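Local structure of ftsY (Mycoplasma mycoides, 1ZU4) at residues G243-E248 and K277-I282; D236-Q241 and L261-S266; K285-G290 and L297-D302. The protein is a receptor of the signal recognition particle, here as the NG fragment, in which a helical bundle is joined to a GTPase domain of the P-loop class. All coordinates share one frame; numbering follows the deposited sequence.

All three contacts lie in the C-terminal part of the GTPase family region and are partly buried. Interaction 1 packs helix 241-250 against helix 272-280, with no direct hydrogen bond between the segments: aliphatic side chains fill the seam and a water links Glu248 to Leu280 O. Interaction 2, about 13 Å away between centres, lies where strands 230-236 and 258-262 end, and combines a backbone bond with tight side-chain packing in the loops beyond. Interaction 3 is a hairpin held chiefly through its backbone, joining strand 284-288 to the edge strand 296-298. Interactions 2 and 3 meet within one sheet, where Leu261 bonds to Met286 and Gly288, whereas interaction 1 adjoins them in sequence alone.

Interaction 1. Residues G243-E248 and K277-I282; sequences GVIQAE and KELLNI
Leu280 reaches from the C-terminal end of helix 272-280 to helix 241-250 and divides its two methyl branches between two residues one turn apart. CD1 goes to Val244, 3.7 Å from Val244 CG1 and just as near the carbonyl oxygen of that residue, while CD2 lies against Ala247 CB at 3.8 Å. The small methyl of Ala247 suits this place, for it fits between Leu280 and the sheet, where Leu233 and Ile235 of strand 230-236 lie against it. Val244 also has a second task. Its CG1 stands anti to the backbone N (chi1 178°) and reaches Leu279 CB as well, and the side chain touches Ile272 and Ile276 further back on the partner helix.

Leu279 enters the seam on the more exposed side. Its CD2 rests on the backbone of helix 241-250, 3.8 Å from Ile245 CA, and also touches Ile245 CG1 and Glu248 CB; Ile245 and Leu279 cross at a slant.

Glu248 runs past Leu280 in the opposite sense. The bend at chi2 (67°) turns CD away from a straight course, and the carboxylate comes to lie beside the end of helix 272-280, with Glu248 OE1 3.6 Å from Leu280 CA. A water bridges the seam here: it donates to Glu248 OE1 at 2.8 Å and also to Leu280 O at 2.7 Å.

Val244, Ala247 and Leu280 thus form the buried part of this helix-helix interface, with Leu279, Ile245 and Glu248 at its outer edge. Because carboxylate and carbonyl are both acceptors, the two protons of the water reconcile them. The nearby carbonyls of a helix C-terminus would tend to raise the proton affinity of Glu248, an effect the water may soften.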
loop_
_atom_site.group_PDB
_atom_site.type_symbol
_atom_site.label_atom_id
_atom_site.label_comp_id
_atom_site.label_asym_id
_atom_site.label_seq_id
_atom_site.Cartn_x
_atom_site.Cartn_y
_atom_site.Cartn_z
ATOM N N GLY A 243 1.940 10.016 7.723
ATOM C CA GLY A 243 1.946 8.563 7.653
ATOM C C GLY A 243 3.130 8.067 6.854
ATOM O O GLY A 243 3.716 7.051 7.185
ATOM N N VAL A 244 3.508 8.846 5.829
ATOM C CA VAL A 244 4.677 8.535 4.985
ATOM C C VAL A 244 5.970 8.562 5.799
ATOM O O VAL A 244 6.819 7.629 5.699
ATOM C CB VAL A 244 4.752 9.499 3.758
ATOM C CG1 VAL A 244 5.948 9.235 2.933
ATOM C CG2 VAL A 244 3.486 9.365 2.890
ATOM N N ILE A 245 6.149 9.615 6.591
ATOM C CA ILE A 245 7.348 9.728 7.458
ATOM C C ILE A 245 7.385 8.585 8.482
ATOM O O ILE A 245 8.412 7.942 8.688
ATOM C CB ILE A 245 7.423 11.132 8.120
ATOM C CG1 ILE A 245 7.661 12.211 7.052
ATOM C CG2 ILE A 245 8.472 11.216 9.258
ATOM C CD1 ILE A 245 7.110 13.601 7.500
ATOM N N GLN A 246 6.248 8.296 9.094
ATOM C CA GLN A 246 6.173 7.212 10.053
ATOM C C GLN A 246 6.474 5.864 9.394
ATOM O O GLN A 246 7.153 5.034 10.010
ATOM C CB GLN A 246 4.784 7.170 10.699
ATOM C CG GLN A 246 4.544 8.331 11.630
ATOM C CD GLN A 246 4.842 7.957 13.054
ATOM O OE1 GLN A 246 4.387 6.906 13.514
ATOM N NE2 GLN A 246 5.594 8.813 13.779
ATOM N N ALA A 247 5.976 5.655 8.164
ATOM C CA ALA A 247 6.237 4.414 7.437
ATOM C C ALA A 247 7.737 4.295 7.140
ATOM O O ALA A 247 8.287 3.234 7.295
ATOM C CB ALA A 247 5.435 4.339 6.157
ATOM N N GLU A 248 8.407 5.402 6.783
ATOM C CA GLU A 248 9.867 5.362 6.650
ATOM C C GLU A 248 10.585 4.922 7.948
ATOM O O GLU A 248 11.567 4.187 7.913
ATOM C CB GLU A 248 10.431 6.702 6.138
ATOM C CG GLU A 248 12.001 6.710 5.986
ATOM C CD GLU A 248 12.553 5.775 4.877
ATOM O OE1 GLU A 248 11.814 4.957 4.309
ATOM O OE2 GLU A 248 13.794 5.840 4.607
ATOM N N LYS A 277 6.792 6.835 -2.996
ATOM C CA LYS A 277 7.859 6.509 -3.933
ATOM C C LYS A 277 9.138 7.321 -3.596
ATOM O O LYS A 277 10.214 6.748 -3.537
ATOM C CB LYS A 277 7.339 6.800 -5.347
ATOM C CG LYS A 277 8.368 6.856 -6.443
ATOM C CD LYS A 277 9.034 5.496 -6.549
ATOM C CE LYS A 277 10.358 5.612 -7.283
ATOM N NZ LYS A 277 10.319 6.617 -8.410
ATOM N N GLU A 278 9.003 8.628 -3.347
ATOM C CA GLU A 278 10.184 9.478 -3.057
ATOM C C GLU A 278 10.819 9.141 -1.701
ATOM O O GLU A 278 12.008 8.841 -1.638
ATOM C CB GLU A 278 9.826 10.979 -3.099
ATOM C CG GLU A 278 10.988 11.924 -2.775
ATOM C CD GLU A 278 12.068 11.878 -3.816
ATOM O OE1 GLU A 278 11.766 11.657 -5.010
ATOM O OE2 GLU A 278 13.230 12.028 -3.411
ATOM N N LEU A 279 10.036 9.190 -0.626
ATOM C CA LEU A 279 10.611 9.001 0.681
ATOM C C LEU A 279 11.065 7.564 0.974
ATOM O O LEU A 279 12.119 7.413 1.546
ATOM C CB LEU A 279 9.690 9.479 1.816
ATOM C CG LEU A 279 10.476 9.837 3.102
ATOM C CD1 LEU A 279 11.257 11.153 2.893
ATOM C CD2 LEU A 279 9.589 9.936 4.346
ATOM N N LEU A 280 10.269 6.547 0.616
ATOM C CA LEU A 280 10.525 5.143 0.983
ATOM C C LEU A 280 11.235 4.381 -0.074
ATOM O O LEU A 280 12.007 3.522 0.258
ATOM C CB LEU A 280 9.220 4.364 1.338
ATOM C CG LEU A 280 8.618 4.737 2.727
ATOM C CD1 LEU A 280 7.782 5.981 2.641
ATOM C CD2 LEU A 280 7.767 3.598 3.282
ATOM N N ASN A 281 10.973 4.713 -1.337
ATOM C CA ASN A 281 11.494 3.998 -2.486
ATOM C C ASN A 281 11.140 2.520 -2.430
ATOM O O ASN A 281 12.001 1.642 -2.700
ATOM C CB ASN A 281 13.022 4.158 -2.580
ATOM C CG ASN A 281 13.544 3.799 -3.925
ATOM O OD1 ASN A 281 12.810 3.875 -4.914
ATOM N ND2 ASN A 281 14.813 3.375 -3.977
ATOM N N ILE A 282 9.900 2.248 -2.017
ATOM C CA ILE A 282 9.400 0.883 -1.907
ATOM C C ILE A 282 8.092 0.855 -2.707
ATOM O O ILE A 282 7.314 1.783 -2.588
ATOM C CB ILE A 282 9.101 0.460 -0.424
ATOM C CG1 ILE A 282 10.368 0.386 0.428
ATOM C CG2 ILE A 282 8.408 -0.893 -0.376
ATOM C CD1 ILE A 282 10.119 0.535 1.932
HETATM O O HOH W 1 12.555 2.671 2.788
#

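Interaction 2. Residues D236-Q241 and L261-S266; sequences DATTGQ and LTKMDS
Asp236, the last residue of its strand, pairs with Thr262 in a parallel bridge, with Thr262 OG1 3.4 Å from Asp236 CA. Its carboxylate lies across the aliphatic part of Lys263, and Asp236 OD1 comes within 3.5 Å of Lys263 CD. The ammonium runs on beyond it, so this meeting is one of oxygen with methylene groups. Asp236 OD1 is occupied within its own segment: it accepts from Thr238 N, making an Asx turn, and from Thr238 OG1 at 2.7 Å, both donors coming from the same face of the carboxylate.

Ala237 carries the backbone link, its N donating to Thr262 O at 2.9 Å. Ala237 CB lies 3.2 Å from Thr262 O and also touches Leu261 CD1 and the sulfur of Met264, a site that a small residue fits well.

At Thr238, OG1 lies between the backbone N and the carbonyl carbon (chi1 72°), directed back to Asp236, and the methyl branch is presented to the partner. Thr238 CG2 presses on Ser266 CB at 3.4 Å, tighter than usual for carbons, and also touches Lys263 CB. Thr239 OG1 then turns back to Asp236 O, which also accepts from Thr239 N.

Residues 262-265 read Thr-Lys-Met-Asp, matching the TKxD motif of P-loop GTPases. Two short 3-10 turns meet just past the ends of neighbouring strands. Asp236, just ahead of the first, holds it through its side-chain and backbone oxygens, while one backbone hydrogen bond, methyl packing and the carboxylate on the lysine methylenes hold it to the TKxD loop.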
loop_
_atom_site.group_PDB
_atom_site.type_symbol
_atom_site.label_atom_id
_atom_site.label_comp_id
_atom_site.label_asym_id
_atom_site.label_seq_id
_atom_site.Cartn_x
_atom_site.Cartn_y
_atom_site.Cartn_z
ATOM N N ASP A 236 -1.790 4.035 6.025
ATOM C CA ASP A 236 -3.065 4.792 5.927
ATOM C C ASP A 236 -2.985 6.125 5.156
ATOM O O ASP A 236 -2.482 7.163 5.681
ATOM C CB ASP A 236 -3.563 5.072 7.368
ATOM C CG ASP A 236 -4.969 5.628 7.432
ATOM O OD1 ASP A 236 -5.516 6.200 6.454
ATOM O OD2 ASP A 236 -5.557 5.500 8.524
ATOM N N ALA A 237 -3.535 6.135 3.936
ATOM C CA ALA A 237 -3.465 7.342 3.096
ATOM C C ALA A 237 -4.078 8.612 3.736
ATOM O O ALA A 237 -3.644 9.758 3.434
ATOM C CB ALA A 237 -4.064 7.094 1.726
ATOM N N THR A 238 -5.081 8.437 4.594
ATOM C CA THR A 238 -5.686 9.609 5.240
ATOM C C THR A 238 -4.715 10.366 6.149
ATOM O O THR A 238 -5.037 11.471 6.582
ATOM C CB THR A 238 -7.000 9.294 6.007
ATOM O OG1 THR A 238 -6.692 8.567 7.197
ATOM C CG2 THR A 238 -7.933 8.452 5.143
ATOM N N THR A 239 -3.546 9.787 6.424
ATOM C CA THR A 239 -2.553 10.440 7.276
ATOM C C THR A 239 -1.598 11.287 6.491
ATOM O O THR A 239 -0.911 12.114 7.063
ATOM C CB THR A 239 -1.775 9.477 8.177
ATOM O OG1 THR A 239 -1.128 8.449 7.400
ATOM C CG2 THR A 239 -2.725 8.850 9.196
ATOM N N GLY A 240 -1.602 11.137 5.173
ATOM C CA GLY A 240 -0.819 12.002 4.315
ATOM C C GLY A 240 0.659 11.854 4.554
ATOM O O GLY A 240 1.138 10.783 4.880
ATOM N N GLN A 241 1.373 12.968 4.451
ATOM C CA GLN A 241 2.803 12.970 4.663
ATOM C C GLN A 241 3.223 12.516 6.069
ATOM O O GLN A 241 4.333 12.012 6.228
ATOM C CB GLN A 241 3.354 14.380 4.415
ATOM C CG GLN A 241 3.091 14.940 3.015
ATOM C CD GLN A 241 3.846 16.229 2.803
ATOM O OE1 GLN A 241 4.154 16.943 3.774
ATOM N NE2 GLN A 241 4.154 16.549 1.529
ATOM N N LEU A 261 -1.430 0.510 0.623
ATOM C CA LEU A 261 -1.929 1.870 0.828
ATOM C C LEU A 261 -3.442 1.772 1.036
ATOM O O LEU A 261 -4.147 1.453 0.124
ATOM C CB LEU A 261 -1.648 2.706 -0.442
ATOM C CG LEU A 261 -2.042 4.193 -0.330
ATOM C CD1 LEU A 261 -1.322 4.903 0.829
ATOM C CD2 LEU A 261 -1.836 4.932 -1.651
ATOM N N THR A 262 -3.915 2.040 2.245
ATOM C CA THR A 262 -5.317 1.887 2.591
ATOM C C THR A 262 -5.991 3.215 2.647
ATOM O O THR A 262 -5.319 4.274 2.704
ATOM C CB THR A 262 -5.482 1.240 3.978
ATOM O OG1 THR A 262 -4.845 2.068 4.963
ATOM C CG2 THR A 262 -4.862 -0.152 3.996
ATOM N N LYS A 263 -7.331 3.164 2.617
ATOM C CA LYS A 263 -8.175 4.344 2.829
ATOM C C LYS A 263 -8.007 5.416 1.811
ATOM O O LYS A 263 -8.299 6.576 2.088
ATOM C CB LYS A 263 -8.012 4.908 4.255
ATOM C CG LYS A 263 -8.671 3.984 5.275
ATOM C CD LYS A 263 -8.481 4.424 6.712
ATOM C CE LYS A 263 -8.612 3.222 7.628
ATOM N NZ LYS A 263 -9.933 2.478 7.387
ATOM N N MET A 264 -7.585 5.040 0.607
ATOM C CA MET A 264 -7.453 6.029 -0.450
ATOM C C MET A 264 -8.747 6.803 -0.646
ATOM O O MET A 264 -8.720 8.010 -0.824
ATOM C CB MET A 264 -7.015 5.382 -1.761
ATOM C CG MET A 264 -6.355 6.387 -2.732
ATOM S SD MET A 264 -5.019 7.440 -2.061
ATOM C CE MET A 264 -5.252 8.937 -3.033
ATOM N N ASP A 265 -9.876 6.089 -0.625
ATOM C CA ASP A 265 -11.222 6.674 -0.781
ATOM C C ASP A 265 -11.538 7.866 0.134
ATOM O O ASP A 265 -12.386 8.716 -0.215
ATOM C CB ASP A 265 -12.310 5.592 -0.624
ATOM C CG ASP A 265 -12.349 4.978 0.777
ATOM O OD1 ASP A 265 -11.281 4.638 1.312
ATOM O OD2 ASP A 265 -13.449 4.786 1.345
ATOM N N SER A 266 -10.871 7.919 1.286
ATOM C CA SER A 266 -11.135 8.897 2.341
ATOM C C SER A 266 -10.123 10.050 2.272
ATOM O O SER A 266 -10.196 11.016 3.044
ATOM C CB SER A 266 -11.040 8.222 3.728
ATOM O OG SER A 266 -11.726 6.974 3.776
#

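Interaction 3. Residues K285-G290 and L297-D302; sequences KMIGVG and LAFDID
Ile287 and Leu297 form an antiparallel hydrogen-bonded pair, Ile287 N donating to Leu297 O at 2.9 Å and Leu297 N returning a bond to Ile287 O, Met286 and Ala298 beside them make a non-hydrogen-bonded pair, and a third bond, from Phe299 N to Lys285 O at 3.0 Å, carries the bonding one residue past the short strand, nearly straight at the hydrogen (176°) although the donor stands 62° above the carbonyl plane.

Phe299 has CG anti to the backbone N (chi1 -175°), and its CB packs on the Lys285 carbonyl carbon. The ring offers Ile287 an edge: Phe299 CD1 is 4.1 Å from Ile287 CB, which lies near the ring plane. The branched isoleucine also sets CG2 close to the Leu297 carbonyl oxygen and, more loosely, near Leu297 CB. Further along, Val289 CG2 meets Leu297 CD1 at 3.7 Å, the two side chains crossing; Met7 of helix 7-10 touches both.

Met286 leaves the pair on the other side. A bend at chi2 carries the sulfur back over the edge strand, Met286 SD lying 3.9 Å from Ala298 CA. Tyr128 of helix 118-131 touches both Met286 and Ala298. Lys285 points away from the hairpin, and its NZ bonds to Arg97 O and forms a salt bridge with Glu230.

Three backbone bonds thus fasten the edge strand of the sheet to strand 284-288. Around them the side chains that touch across the contact are mostly apolar, with flexible methionine beside helix 118-131 and branched or aromatic residues on the other face, and they cover the paired backbone atoms in part.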
loop_
_atom_site.group_PDB
_atom_site.type_symbol
_atom_site.label_atom_id
_atom_site.label_comp_id
_atom_site.label_asym_id
_atom_site.label_seq_id
_atom_site.Cartn_x
_atom_site.Cartn_y
_atom_site.Cartn_z
ATOM N N LYS A 285 1.990 -2.086 -3.564
ATOM C CA LYS A 285 1.597 -3.328 -4.238
ATOM C C LYS A 285 0.109 -3.646 -4.190
ATOM O O LYS A 285 -0.398 -4.369 -5.057
ATOM C CB LYS A 285 2.410 -4.523 -3.727
ATOM C CG LYS A 285 3.944 -4.371 -4.044
ATOM C CD LYS A 285 4.688 -5.612 -3.763
ATOM C CE LYS A 285 6.172 -5.429 -4.121
ATOM N NZ LYS A 285 6.881 -6.739 -4.002
ATOM N N MET A 286 -0.581 -3.138 -3.184
ATOM C CA MET A 286 -2.021 -3.339 -3.075
ATOM C C MET A 286 -2.533 -2.005 -2.600
ATOM O O MET A 286 -1.847 -1.299 -1.872
ATOM C CB MET A 286 -2.408 -4.383 -2.000
ATOM C CG MET A 286 -1.957 -5.831 -2.251
ATOM S SD MET A 286 -2.837 -6.691 -3.578
ATOM C CE MET A 286 -4.007 -7.620 -2.634
ATOM N N ILE A 287 -3.730 -1.660 -3.029
ATOM C CA ILE A 287 -4.378 -0.432 -2.597
ATOM C C ILE A 287 -5.818 -0.716 -2.126
ATOM O O ILE A 287 -6.588 -1.358 -2.832
ATOM C CB ILE A 287 -4.388 0.636 -3.717
ATOM C CG1 ILE A 287 -5.001 1.951 -3.215
ATOM C CG2 ILE A 287 -5.034 0.107 -5.040
ATOM C CD1 ILE A 287 -4.964 3.067 -4.269
ATOM N N GLY A 288 -6.145 -0.212 -0.937
ATOM C CA GLY A 288 -7.481 -0.327 -0.317
ATOM C C GLY A 288 -8.431 0.725 -0.875
ATOM O O GLY A 288 -8.151 1.950 -0.824
ATOM N N VAL A 289 -9.556 0.260 -1.410
ATOM C CA VAL A 289 -10.459 1.131 -2.185
ATOM C C VAL A 289 -11.747 1.492 -1.399
ATOM O O VAL A 289 -12.557 2.337 -1.827
ATOM C CB VAL A 289 -10.779 0.421 -3.519
ATOM C CG1 VAL A 289 -12.226 0.653 -3.968
ATOM C CG2 VAL A 289 -9.744 0.803 -4.580
ATOM N N GLY A 290 -11.911 0.862 -0.241
ATOM C CA GLY A 290 -13.121 1.021 0.558
ATOM C C GLY A 290 -13.179 0.100 1.772
ATOM O O GLY A 290 -12.175 -0.518 2.144
ATOM N N LEU A 297 -7.186 -4.032 -4.195
ATOM C CA LEU A 297 -6.809 -4.283 -5.569
ATOM C C LEU A 297 -5.319 -4.334 -5.630
ATOM O O LEU A 297 -4.654 -3.753 -4.774
ATOM C CB LEU A 297 -7.302 -3.154 -6.498
ATOM C CG LEU A 297 -8.765 -2.700 -6.504
ATOM C CD1 LEU A 297 -8.907 -1.449 -7.339
ATOM C CD2 LEU A 297 -9.636 -3.815 -7.090
ATOM N N ALA A 298 -4.792 -5.025 -6.634
ATOM C CA ALA A 298 -3.402 -4.875 -6.949
ATOM C C ALA A 298 -3.201 -3.438 -7.388
ATOM O O ALA A 298 -3.997 -2.916 -8.156
ATOM C CB ALA A 298 -2.988 -5.819 -8.081
ATOM N N PHE A 299 -2.109 -2.826 -6.932
ATOM C CA PHE A 299 -1.778 -1.494 -7.318
ATOM C C PHE A 299 -1.275 -1.399 -8.754
ATOM O O PHE A 299 -0.479 -2.223 -9.230
ATOM C CB PHE A 299 -0.702 -0.960 -6.408
ATOM C CG PHE A 299 -0.387 0.446 -6.655
ATOM C CD1 PHE A 299 -1.245 1.421 -6.220
ATOM C CD2 PHE A 299 0.775 0.811 -7.349
ATOM C CE1 PHE A 299 -0.936 2.750 -6.439
ATOM C CE2 PHE A 299 1.050 2.118 -7.584
ATOM C CZ PHE A 299 0.217 3.079 -7.146
ATOM N N ASP A 300 -1.731 -0.357 -9.423
ATOM C CA ASP A 300 -1.401 -0.120 -10.798
ATOM C C ASP A 300 -1.224 1.389 -10.858
ATOM O O ASP A 300 -2.177 2.182 -10.712
ATOM C CB ASP A 300 -2.540 -0.683 -11.657
ATOM C CG ASP A 300 -2.433 -0.326 -13.130
ATOM O OD1 ASP A 300 -1.705 0.637 -13.446
ATOM O OD2 ASP A 300 -3.122 -1.001 -13.965
ATOM N N ILE A 301 0.021 1.794 -11.057
ATOM C CA ILE A 301 0.345 3.215 -11.039
ATOM C C ILE A 301 -0.348 3.987 -12.160
ATOM O O ILE A 301 -0.764 5.133 -11.918
ATOM C CB ILE A 301 1.878 3.495 -11.070
ATOM C CG1 ILE A 301 2.146 5.019 -11.058
ATOM C CG2 ILE A 301 2.566 2.780 -12.256
ATOM C CD1 ILE A 301 1.635 5.712 -9.799
ATOM N N ASP A 302 -0.488 3.399 -13.359
ATOM C CA ASP A 302 -1.204 4.131 -14.435
ATOM C C ASP A 302 -2.680 4.385 -14.066
ATOM O O ASP A 302 -3.236 5.454 -14.341
ATOM C CB ASP A 302 -1.027 3.518 -15.828
ATOM C CG ASP A 302 -1.538 4.425 -16.924
ATOM O OD1 ASP A 302 -1.009 5.566 -17.093
ATOM O OD2 ASP A 302 -2.527 4.037 -17.593
#